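Local coordinates for sensor protein (Rhodopseudomonas palustris, PDB 2OOL), which senses light through a bound biliverdin chromophore held in the chromophore-binding domain described here, and as a full-length bacteriophytochrome probably signals as a histidine kinase, at residues Ile284-Asp289 with Gly294-His299; Ile227-Ile232 with Ala313-Ala318; Leu107-Pro112 with Arg116-Ile121. All coordinates share one frame; numbering follows the deposited sequence.

In the fold
Contact 3 comes first along the chain and lies in the PAS fold; contacts 1 and 2 lie in the GAF domain, with contact 1 nested inside the loop that contact 2 closes. The centres of contacts 1 and 2 are about 8 Å apart, and the two touch: strand 230-233 neighbours strand 280-288 in the GAF sheet, and helix 308-332 packs on it. Contact 3 is remote, about 31 Å from contact 1 and about 25 Å from contact 2 between centres, at the edge of the other antiparallel sheet. Contact 1 meets the chromophore directly, contact 2 joins the edge of the same sheet to the long helix that ends this fragment, and contact 3 is part of the PAS sheet.

Contact 1 (Ile284-Asp289 with Gly294-His299); sequences ISIVRD and GMISCH. With LBV (3-[2-[(Z)-[3-(2-carboxyethyl)-5-[(Z)-(4-ethenyl-3-methyl-5-oxidanylidene-pyrrol-2-ylidene)methyl]-4-methyl-pyrrol-1-ium -2-ylidene]methyl]-5-[(Z)-[(3E)-3-ethylidene-4-methyl-5-oxidanylidene-pyrrolidin-2-ylidene]methyl]-4-methyl-1H-pyrrol-3- yl]propanoic acid), chain C.
Ile284 and Ile296 face each other as a hydrogen-bonded antiparallel pair, with Ile296 N 2.8 Å from Ile284 O. Their side chains lie on one face of the sheet with Ile286 and Cys298. The CD1 tip of Ile284 comes within 4.3 Å of Ile296 CB and also approaches the sulfur of Cys298, while Ile286 reaches diagonally across to the facing strand, CD1 4.2 Å from Ile296 CG1. Helix 308-332 covers this aliphatic layer through Ala318, Thr322 and Ile325. Ile286 N likewise bonds to Gly294 O.

The other face turns to the chromophore. Met295 bends at chi2 and chi3, passing its SD 4.0 Å from Ser285 OG and bringing its methyl CE to 3.9 Å from LBV CMC; the Ser285 hydroxyl itself is bonded to Tyr225 O and Arg231. Ser297 holds OG anti to the backbone N (chi1 -179°) and donates to the ring-D carbonyl, OG to LBV O_D 2.7 Å. The His299 imidazole meets the same oxygen obliquely, with CE1 2.9 Å and NE2 3.1 Å from LBV O_D, while its ND1 is hydrogen-bonded to Arg181. With an alanine here, Arg181 would probably lose the ND1 that it bonds, and a gap is likely to open beside the ring-D carbonyl, where the imidazole now lies. The arrangement is a beta hairpin of the GAF sheet, one side built into the hydrophobic core and the other forming a wall of the bilin pocket, as in other bacteriophytochromes.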
loop_
_atom_site.group_PDB
_atom_site.type_symbol
_atom_site.label_atom_id
_atom_site.label_comp_id
_atom_site.label_asym_id
_atom_site.label_seq_id
_atom_site.Cartn_x
_atom_site.Cartn_y
_atom_site.Cartn_z
ATOM N N ILE A 284 14.039 5.901 -9.432
ATOM C CA ILE A 284 12.683 6.295 -9.738
ATOM C C ILE A 284 12.728 7.789 -10.038
ATOM O O ILE A 284 13.249 8.603 -9.241
ATOM C CB ILE A 284 11.723 6.052 -8.548
ATOM C CG1 ILE A 284 11.722 4.578 -8.063
ATOM C CG2 ILE A 284 10.341 6.513 -8.870
ATOM C CD1 ILE A 284 12.603 4.362 -6.886
ATOM N N SER A 285 12.168 8.164 -11.169
ATOM C CA SER A 285 12.080 9.570 -11.627
ATOM C C SER A 285 11.110 10.417 -10.806
ATOM O O SER A 285 10.089 9.930 -10.329
ATOM C CB SER A 285 11.660 9.585 -13.127
ATOM O OG SER A 285 12.675 8.958 -13.900
ATOM N N ILE A 286 11.421 11.695 -10.641
ATOM C CA ILE A 286 10.422 12.654 -10.156
ATOM C C ILE A 286 10.161 13.611 -11.290
ATOM O O ILE A 286 11.079 14.254 -11.776
ATOM C CB ILE A 286 10.897 13.432 -8.897
ATOM C CG1 ILE A 286 11.253 12.447 -7.775
ATOM C CG2 ILE A 286 9.838 14.504 -8.475
ATOM C CD1 ILE A 286 12.038 13.097 -6.608
ATOM N N VAL A 287 8.910 13.667 -11.725
ATOM C CA VAL A 287 8.529 14.361 -12.954
ATOM C C VAL A 287 7.477 15.422 -12.683
ATOM O O VAL A 287 6.342 15.125 -12.279
ATOM C CB VAL A 287 7.969 13.351 -14.007
ATOM C CG1 VAL A 287 7.398 14.055 -15.265
ATOM C CG2 VAL A 287 9.059 12.323 -14.426
ATOM N N ARG A 288 7.841 16.668 -12.958
ATOM C CA ARG A 288 6.933 17.800 -12.792
ATOM C C ARG A 288 6.819 18.575 -14.114
ATOM O O ARG A 288 7.834 18.944 -14.698
ATOM C CB ARG A 288 7.445 18.727 -11.689
ATOM C CG ARG A 288 7.383 18.140 -10.261
ATOM C CD ARG A 288 6.977 19.190 -9.173
ATOM N NE ARG A 288 5.548 19.040 -8.897
ATOM C CZ ARG A 288 4.597 19.951 -9.078
ATOM N NH1 ARG A 288 4.865 21.198 -9.470
ATOM N NH2 ARG A 288 3.338 19.605 -8.819
ATOM N N ASP A 289 5.592 18.820 -14.572
ATOM C CA ASP A 289 5.344 19.531 -15.841
ATOM C C ASP A 289 6.053 18.849 -17.027
ATOM O O ASP A 289 6.709 19.524 -17.837
ATOM C CB ASP A 289 5.797 21.009 -15.758
ATOM C CG ASP A 289 5.381 21.702 -14.448
ATOM O OD1 ASP A 289 4.285 21.396 -13.917
ATOM O OD2 ASP A 289 6.150 22.560 -13.947
ATOM N N GLY A 294 13.994 15.530 -10.660
ATOM C CA GLY A 294 14.976 14.806 -9.842
ATOM C C GLY A 294 14.786 13.285 -9.913
ATOM O O GLY A 294 13.979 12.780 -10.698
ATOM N N MET A 295 15.553 12.566 -9.086
ATOM C CA MET A 295 15.504 11.106 -9.011
ATOM C C MET A 295 15.678 10.639 -7.566
ATOM O O MET A 295 16.398 11.273 -6.796
ATOM C CB MET A 295 16.661 10.488 -9.798
ATOM C CG MET A 295 16.861 11.002 -11.178
ATOM S SD MET A 295 16.287 9.877 -12.477
ATOM C CE MET A 295 17.818 8.961 -12.697
ATOM N N ILE A 296 14.990 9.557 -7.215
ATOM C CA ILE A 296 15.285 8.770 -6.029
ATOM C C ILE A 296 16.232 7.689 -6.493
ATOM O O ILE A 296 15.894 6.889 -7.351
ATOM C CB ILE A 296 14.023 8.131 -5.441
ATOM C CG1 ILE A 296 12.971 9.216 -5.203
ATOM C CG2 ILE A 296 14.365 7.371 -4.159
ATOM C CD1 ILE A 296 11.794 8.791 -4.342
ATOM N N SER A 297 17.459 7.740 -5.985
ATOM C CA SER A 297 18.518 6.819 -6.368
ATOM C C SER A 297 18.864 5.928 -5.166
ATOM O O SER A 297 19.176 6.429 -4.086
ATOM C CB SER A 297 19.764 7.617 -6.726
ATOM O OG SER A 297 20.854 6.792 -7.126
ATOM N N CYS A 298 18.801 4.620 -5.388
ATOM C CA CYS A 298 18.927 3.600 -4.368
ATOM C C CYS A 298 20.160 2.713 -4.683
ATOM O O CYS A 298 20.231 2.098 -5.714
ATOM C CB CYS A 298 17.656 2.743 -4.351
ATOM S SG CYS A 298 16.041 3.609 -4.398
ATOM N N HIS A 299 21.124 2.652 -3.770
ATOM C CA HIS A 299 22.324 1.857 -3.983
ATOM C C HIS A 299 22.474 0.787 -2.894
ATOM O O HIS A 299 22.084 0.988 -1.741
ATOM C CB HIS A 299 23.547 2.756 -3.894
ATOM C CG HIS A 299 23.715 3.683 -5.050
ATOM N ND1 HIS A 299 24.588 4.755 -5.006
ATOM C CD2 HIS A 299 23.098 3.735 -6.262
ATOM C CE1 HIS A 299 24.518 5.409 -6.156
ATOM N NE2 HIS A 299 23.632 4.808 -6.935
HETATM C C1A LBV C . 28.974 9.009 -16.662
HETATM C C1B LBV C . 25.234 7.227 -18.270
HETATM O O1B LBV C . 21.191 2.469 -19.977
HETATM C C1C LBV C . 22.591 6.976 -14.588
HETATM O O1C LBV C . 19.695 4.315 -11.186
HETATM C C1D LBV C . 23.995 8.867 -10.478
HETATM C C2A LBV C . 29.642 9.444 -17.943
HETATM C C2B LBV C . 24.296 6.568 -19.077
HETATM O O2B LBV C . 19.729 3.380 -18.606
HETATM C C2C LBV C . 21.582 6.755 -13.626
HETATM O O2C LBV C . 21.775 3.650 -11.543
HETATM C C2D LBV C . 24.463 10.003 -9.786
HETATM C C3A LBV C . 28.560 8.951 -18.921
HETATM C C3B LBV C . 23.213 6.208 -18.279
HETATM C C3C LBV C . 21.979 7.419 -12.477
HETATM C C3D LBV C . 24.271 9.742 -8.447
HETATM C C4A LBV C . 27.494 8.358 -18.191
HETATM C C4B LBV C . 23.478 6.704 -16.968
HETATM C C4C LBV C . 23.231 8.010 -12.721
HETATM C C4D LBV C . 23.705 8.463 -8.355
HETATM C CAA LBV C . 28.582 9.069 -20.329
HETATM C CAB LBV C . 21.975 5.432 -18.756
HETATM C CAC LBV C . 20.259 5.957 -13.700
HETATM C CAD LBV C . 24.625 10.595 -7.430
HETATM C CBA LBV C . 29.658 9.765 -21.229
HETATM C CBB LBV C . 22.022 3.972 -18.354
HETATM C CBC LBV C . 20.512 4.440 -13.430
HETATM C CBD LBV C . 24.403 10.316 -6.086
HETATM C CGB LBV C . 20.871 3.212 -19.040
HETATM C CGC LBV C . 20.674 4.092 -11.915
HETATM C CHB LBV C . 26.385 7.786 -18.842
HETATM C CHC LBV C . 22.545 6.478 -15.910
HETATM C CHD LBV C . 24.016 8.784 -11.864
HETATM C CMA LBV C . 30.955 8.660 -18.102
HETATM C CMB LBV C . 24.446 6.254 -20.583
HETATM C CMC LBV C . 21.112 7.431 -11.199
HETATM C CMD LBV C . 25.060 11.311 -10.349
HETATM N N_A LBV C . 27.782 8.418 -16.885
HETATM O O_A LBV C . 29.450 9.173 -15.542
HETATM N N_B LBV C . 24.683 7.294 -17.045
HETATM N N_C LBV C . 23.541 7.709 -13.984
HETATM N N_D LBV C . 23.578 7.982 -9.591
HETATM O O_D LBV C . 23.373 7.837 -7.334
#

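Contact 2 (Ile227-Ile232 with Ala313-Ala318); sequences INPVRI and ACELIA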
loop_
_atom_site.group_PDB
_atom_site.type_symbol
_atom_site.label_atom_id
_atom_site.label_comp_id
_atom_site.label_asym_id
_atom_site.label_seq_id
_atom_site.Cartn_x
_atom_site.Cartn_y
_atom_site.Cartn_z
ATOM N N ILE A 227 10.015 9.437 -19.568
ATOM C CA ILE A 227 8.849 8.659 -20.025
ATOM C C ILE A 227 8.763 7.260 -19.413
ATOM O O ILE A 227 7.709 6.678 -19.429
ATOM C CB ILE A 227 8.761 8.559 -21.563
ATOM C CG1 ILE A 227 10.004 7.872 -22.145
ATOM C CG2 ILE A 227 8.591 9.952 -22.137
ATOM C CD1 ILE A 227 9.884 7.555 -23.617
ATOM N N ASN A 228 9.866 6.718 -18.923
ATOM C CA ASN A 228 9.896 5.431 -18.243
ATOM C C ASN A 228 10.501 5.640 -16.855
ATOM O O ASN A 228 11.714 5.658 -16.724
ATOM C CB ASN A 228 10.721 4.399 -19.019
ATOM C CG ASN A 228 10.720 3.029 -18.320
ATOM O OD1 ASN A 228 10.274 2.944 -17.196
ATOM N ND2 ASN A 228 11.263 2.013 -18.937
ATOM N N PRO A 229 9.650 5.861 -15.828
ATOM C CA PRO A 229 10.106 6.375 -14.540
ATOM C C PRO A 229 10.737 5.446 -13.496
ATOM O O PRO A 229 11.115 5.969 -12.415
ATOM C CB PRO A 229 8.834 6.990 -13.922
ATOM C CG PRO A 229 7.685 6.192 -14.517
ATOM C CD PRO A 229 8.177 5.716 -15.892
ATOM N N VAL A 230 10.866 4.152 -13.774
ATOM C CA VAL A 230 11.478 3.195 -12.827
ATOM C C VAL A 230 12.467 2.281 -13.542
ATOM O O VAL A 230 12.212 1.888 -14.624
ATOM C CB VAL A 230 10.414 2.341 -12.134
ATOM C CG1 VAL A 230 11.051 1.495 -10.959
ATOM C CG2 VAL A 230 9.260 3.239 -11.586
ATOM N N ARG A 231 13.640 2.029 -12.957
ATOM C CA ARG A 231 14.642 1.104 -13.512
ATOM C C ARG A 231 15.434 0.446 -12.381
ATOM O O ARG A 231 15.650 1.056 -11.341
ATOM C CB ARG A 231 15.616 1.870 -14.408
ATOM C CG ARG A 231 16.448 2.902 -13.664
ATOM C CD ARG A 231 16.637 4.191 -14.452
ATOM N NE ARG A 231 15.354 4.765 -14.807
ATOM C CZ ARG A 231 14.776 5.776 -14.175
ATOM N NH1 ARG A 231 13.623 6.220 -14.606
ATOM N NH2 ARG A 231 15.323 6.341 -13.115
ATOM N N ILE A 232 15.869 -0.779 -12.595
ATOM C CA ILE A 232 16.657 -1.500 -11.655
ATOM C C ILE A 232 17.782 -2.253 -12.318
ATOM O O ILE A 232 17.620 -2.810 -13.414
ATOM C CB ILE A 232 15.817 -2.440 -10.711
ATOM C CG1 ILE A 232 16.728 -3.159 -9.694
ATOM C CG2 ILE A 232 15.014 -3.497 -11.492
ATOM C CD1 ILE A 232 15.950 -3.819 -8.503
ATOM N N ALA A 313 5.469 0.252 -5.406
ATOM C CA ALA A 313 5.274 0.971 -4.141
ATOM C C ALA A 313 6.181 2.205 -4.077
ATOM O O ALA A 313 5.715 3.270 -3.772
ATOM C CB ALA A 313 5.508 0.063 -2.942
ATOM N N CYS A 314 7.463 2.042 -4.383
ATOM C CA CYS A 314 8.392 3.148 -4.542
ATOM C C CYS A 314 7.899 4.230 -5.504
ATOM O O CYS A 314 8.147 5.415 -5.272
ATOM C CB CYS A 314 9.778 2.638 -4.989
ATOM S SG CYS A 314 10.576 1.414 -3.818
ATOM N N GLU A 315 7.237 3.832 -6.584
ATOM C CA GLU A 315 6.778 4.755 -7.603
ATOM C C GLU A 315 5.625 5.588 -7.056
ATOM O O GLU A 315 5.560 6.790 -7.289
ATOM C CB GLU A 315 6.347 4.026 -8.875
ATOM C CG GLU A 315 5.988 4.982 -9.993
ATOM C CD GLU A 315 5.440 4.269 -11.247
ATOM O OE1 GLU A 315 5.095 3.079 -11.183
ATOM O OE2 GLU A 315 5.335 4.922 -12.301
ATOM N N LEU A 316 4.725 4.904 -6.345
ATOM C CA LEU A 316 3.641 5.557 -5.614
ATOM C C LEU A 316 4.168 6.622 -4.660
ATOM O O LEU A 316 3.669 7.766 -4.646
ATOM C CB LEU A 316 2.827 4.537 -4.832
ATOM C CG LEU A 316 1.655 5.033 -3.993
ATOM C CD1 LEU A 316 0.628 5.841 -4.800
ATOM C CD2 LEU A 316 0.999 3.826 -3.294
ATOM N N ILE A 317 5.151 6.235 -3.850
ATOM C CA ILE A 317 5.795 7.161 -2.911
ATOM C C ILE A 317 6.353 8.398 -3.635
ATOM O O ILE A 317 6.184 9.549 -3.177
ATOM C CB ILE A 317 6.854 6.426 -2.075
ATOM C CG1 ILE A 317 6.151 5.601 -0.979
ATOM C CG2 ILE A 317 7.858 7.392 -1.379
ATOM C CD1 ILE A 317 6.970 4.470 -0.455
ATOM N N ALA A 318 6.978 8.140 -4.768
ATOM C CA ALA A 318 7.576 9.146 -5.595
ATOM C C ALA A 318 6.525 10.084 -6.132
ATOM O O ALA A 318 6.736 11.308 -6.145
ATOM C CB ALA A 318 8.328 8.506 -6.731
#
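Pro229 and Val230 meet a single helical residue, Glu315, and they do so entirely by van der Waals contact; no hydrogen bond crosses between the segments. Glu315 leaves the helix fully extended, with CG anti to the backbone N (chi1 -175°) and CD anti in turn, which carries its carboxylate out to the start of the strand. The CG2 methyl of Val230 rests against the flank of this chain, 4.0 Å from both CG and CD of Glu315. Farther out, the carboxylate oxygen OE2 of Glu315 lies 3.5 Å from CG of the Pro229 ring.

Among the polar interactions, the other carboxylate oxygen, OE1, faces Arg154 of the second subunit in a long, weak ion pair, placing this contact near the dimer interface. Within 227-232, Arg231 folds back so that its NH1 donates to a lone pair of Asn228 O at 2.9 Å, the oxygen lying in the guanidinium plane. This bond, together with those to Ser283 and Ser285 and a cation-pi contact with Tyr225, probably holds the guanidinium beside the chromophore, which it touches.

The loop leading into the strand is tied to its neighbour by a backbone hydrogen bond between Pro229 and Ser285. Strand 230-233 is the outermost strand of the GAF sheet within the chain, beside strand 280-288, and helix 308-332 lies against both, Cys314 and Ala318 packing on Ile284 while Ala313, Leu316 and Ile317 turn to helices 142-157 and 162-177.

Contact 3 (Leu107-Pro112 with Arg116-Ile121); sequences LDVVTP and RAFNGI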
loop_
_atom_site.group_PDB
_atom_site.type_symbol
_atom_site.label_atom_id
_atom_site.label_comp_id
_atom_site.label_asym_id
_atom_site.label_seq_id
_atom_site.Cartn_x
_atom_site.Cartn_y
_atom_site.Cartn_z
ATOM N N LEU A 107 2.886 -16.274 -13.986
ATOM C CA LEU A 107 3.045 -17.235 -15.044
ATOM C C LEU A 107 3.948 -18.370 -14.558
ATOM O O LEU A 107 5.011 -18.121 -13.944
ATOM C CB LEU A 107 3.660 -16.565 -16.263
ATOM C CG LEU A 107 2.810 -15.473 -16.977
ATOM C CD1 LEU A 107 3.515 -14.881 -18.109
ATOM C CD2 LEU A 107 1.477 -16.005 -17.442
ATOM N N ASP A 108 3.501 -19.601 -14.820
ATOM C CA ASP A 108 4.216 -20.824 -14.542
ATOM C C ASP A 108 4.678 -21.418 -15.865
ATOM O O ASP A 108 3.842 -21.705 -16.732
ATOM C CB ASP A 108 3.287 -21.810 -13.786
ATOM C CG ASP A 108 2.937 -21.316 -12.344
ATOM O OD1 ASP A 108 3.723 -20.582 -11.758
ATOM O OD2 ASP A 108 1.876 -21.641 -11.784
ATOM N N VAL A 109 5.993 -21.584 -16.010
ATOM C CA VAL A 109 6.650 -22.138 -17.190
ATOM C C VAL A 109 6.920 -23.622 -16.929
ATOM O O VAL A 109 7.406 -23.971 -15.846
ATOM C CB VAL A 109 7.996 -21.429 -17.425
ATOM C CG1 VAL A 109 8.793 -22.006 -18.568
ATOM C CG2 VAL A 109 7.781 -19.924 -17.602
ATOM N N VAL A 110 6.573 -24.487 -17.900
ATOM C CA VAL A 110 6.831 -25.924 -17.808
ATOM C C VAL A 110 8.192 -26.199 -18.445
ATOM O O VAL A 110 8.374 -25.948 -19.624
ATOM C CB VAL A 110 5.692 -26.704 -18.445
ATOM C CG1 VAL A 110 5.903 -28.210 -18.300
ATOM C CG2 VAL A 110 4.349 -26.282 -17.820
ATOM N N THR A 111 9.178 -26.584 -17.637
ATOM C CA THR A 111 10.560 -26.788 -18.066
ATOM C C THR A 111 10.884 -28.266 -17.906
ATOM O O THR A 111 10.177 -28.998 -17.184
ATOM C CB THR A 111 11.626 -25.917 -17.246
ATOM O OG1 THR A 111 11.924 -26.510 -15.986
ATOM C CG2 THR A 111 11.202 -24.459 -17.016
ATOM N N PRO A 112 11.972 -28.735 -18.535
ATOM C CA PRO A 112 12.276 -30.167 -18.402
ATOM C C PRO A 112 12.647 -30.540 -16.963
ATOM O O PRO A 112 12.530 -31.694 -16.587
ATOM C CB PRO A 112 13.488 -30.368 -19.336
ATOM C CG PRO A 112 13.536 -29.145 -20.206
ATOM C CD PRO A 112 12.987 -28.042 -19.344
ATOM N N ARG A 116 8.337 -23.768 -13.052
ATOM C CA ARG A 116 8.892 -22.554 -12.477
ATOM C C ARG A 116 7.930 -21.401 -12.543
ATOM O O ARG A 116 7.400 -21.084 -13.617
ATOM C CB ARG A 116 10.118 -22.110 -13.260
ATOM C CG ARG A 116 11.297 -23.061 -13.177
ATOM C CD ARG A 116 12.214 -22.645 -12.042
ATOM N NE ARG A 116 12.741 -21.288 -12.202
ATOM C CZ ARG A 116 13.794 -20.965 -12.951
ATOM N NH1 ARG A 116 14.468 -21.898 -13.632
ATOM N NH2 ARG A 116 14.191 -19.687 -13.000
ATOM N N ALA A 117 7.823 -20.681 -11.414
ATOM C CA ALA A 117 6.896 -19.577 -11.225
ATOM C C ALA A 117 7.618 -18.194 -11.316
ATOM O O ALA A 117 8.691 -17.970 -10.722
ATOM C CB ALA A 117 6.155 -19.713 -9.815
ATOM N N PHE A 118 6.969 -17.284 -12.026
ATOM C CA PHE A 118 7.486 -15.976 -12.390
ATOM C C PHE A 118 6.427 -14.898 -12.293
ATOM O O PHE A 118 5.250 -15.154 -12.280
ATOM C CB PHE A 118 7.954 -15.946 -13.837
ATOM C CG PHE A 118 9.114 -16.849 -14.143
ATOM C CD1 PHE A 118 10.421 -16.448 -13.874
ATOM C CD2 PHE A 118 8.906 -18.079 -14.752
ATOM C CE1 PHE A 118 11.492 -17.282 -14.128
ATOM C CE2 PHE A 118 9.958 -18.907 -15.044
ATOM C CZ PHE A 118 11.255 -18.528 -14.739
ATOM N N ASN A 119 6.910 -13.654 -12.218
ATOM C CA ASN A 119 6.114 -12.460 -12.393
ATOM C C ASN A 119 6.241 -12.151 -13.861
ATOM O O ASN A 119 7.350 -11.881 -14.352
ATOM C CB ASN A 119 6.692 -11.241 -11.617
ATOM C CG ASN A 119 6.063 -11.018 -10.284
ATOM O OD1 ASN A 119 6.508 -10.111 -9.542
ATOM N ND2 ASN A 119 5.023 -11.760 -9.963
ATOM N N GLY A 120 5.106 -12.124 -14.547
ATOM C CA GLY A 120 5.073 -11.770 -15.961
ATOM C C GLY A 120 4.754 -10.293 -16.162
ATOM O O GLY A 120 3.723 -9.774 -15.662
ATOM N N ILE A 121 5.637 -9.610 -16.899
ATOM C CA ILE A 121 5.541 -8.163 -17.090
ATOM C C ILE A 121 5.368 -7.951 -18.593
ATOM O O ILE A 121 6.271 -8.193 -19.363
ATOM C CB ILE A 121 6.819 -7.404 -16.622
ATOM C CG1 ILE A 121 7.314 -7.915 -15.268
ATOM C CG2 ILE A 121 6.602 -5.851 -16.662
ATOM C CD1 ILE A 121 6.523 -7.471 -14.151
#
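Arg116 O receives two groups from the facing strand: Val109 N bonds to it at 2.8 Å, and the CA-H of Asp108 makes a softer contact, CA to Arg116 O 3.3 Å. Arg116 N returns a bond to Val109 O, and Leu107 and Phe118 likewise exchange two backbone hydrogen bonds, Phe118 N lying 2.9 Å from Leu107 O.

Val109 sets its CG2 methyl obliquely against the Phe118 ring, 3.5 Å from CE2; a chi1 of 176° puts CG2 anti to the carbonyl carbon, beside the backbone N, and so against the ring. Leu107 O lies at the edge of this ring, near its plane. Leu107 CD1 reaches 4.1 Å from Gly120 CA, where a beta carbon would collide with it. At the turn end, Thr111 CG2 touches Arg116 CG. This face is closed by Leu65 and Leu66 of helix 62-66 and by Leu133 of strand 128-134.

On the other face, Asp108 OD1 sits 3.2 Å from Ala117 CB and forms a salt bridge with Arg106. Strands 105-111 and 114-125 make a beta hairpin at the edge of the antiparallel PAS sheet, one largely apolar face, with Leu107, Val109 and Phe118, packed into the domain core.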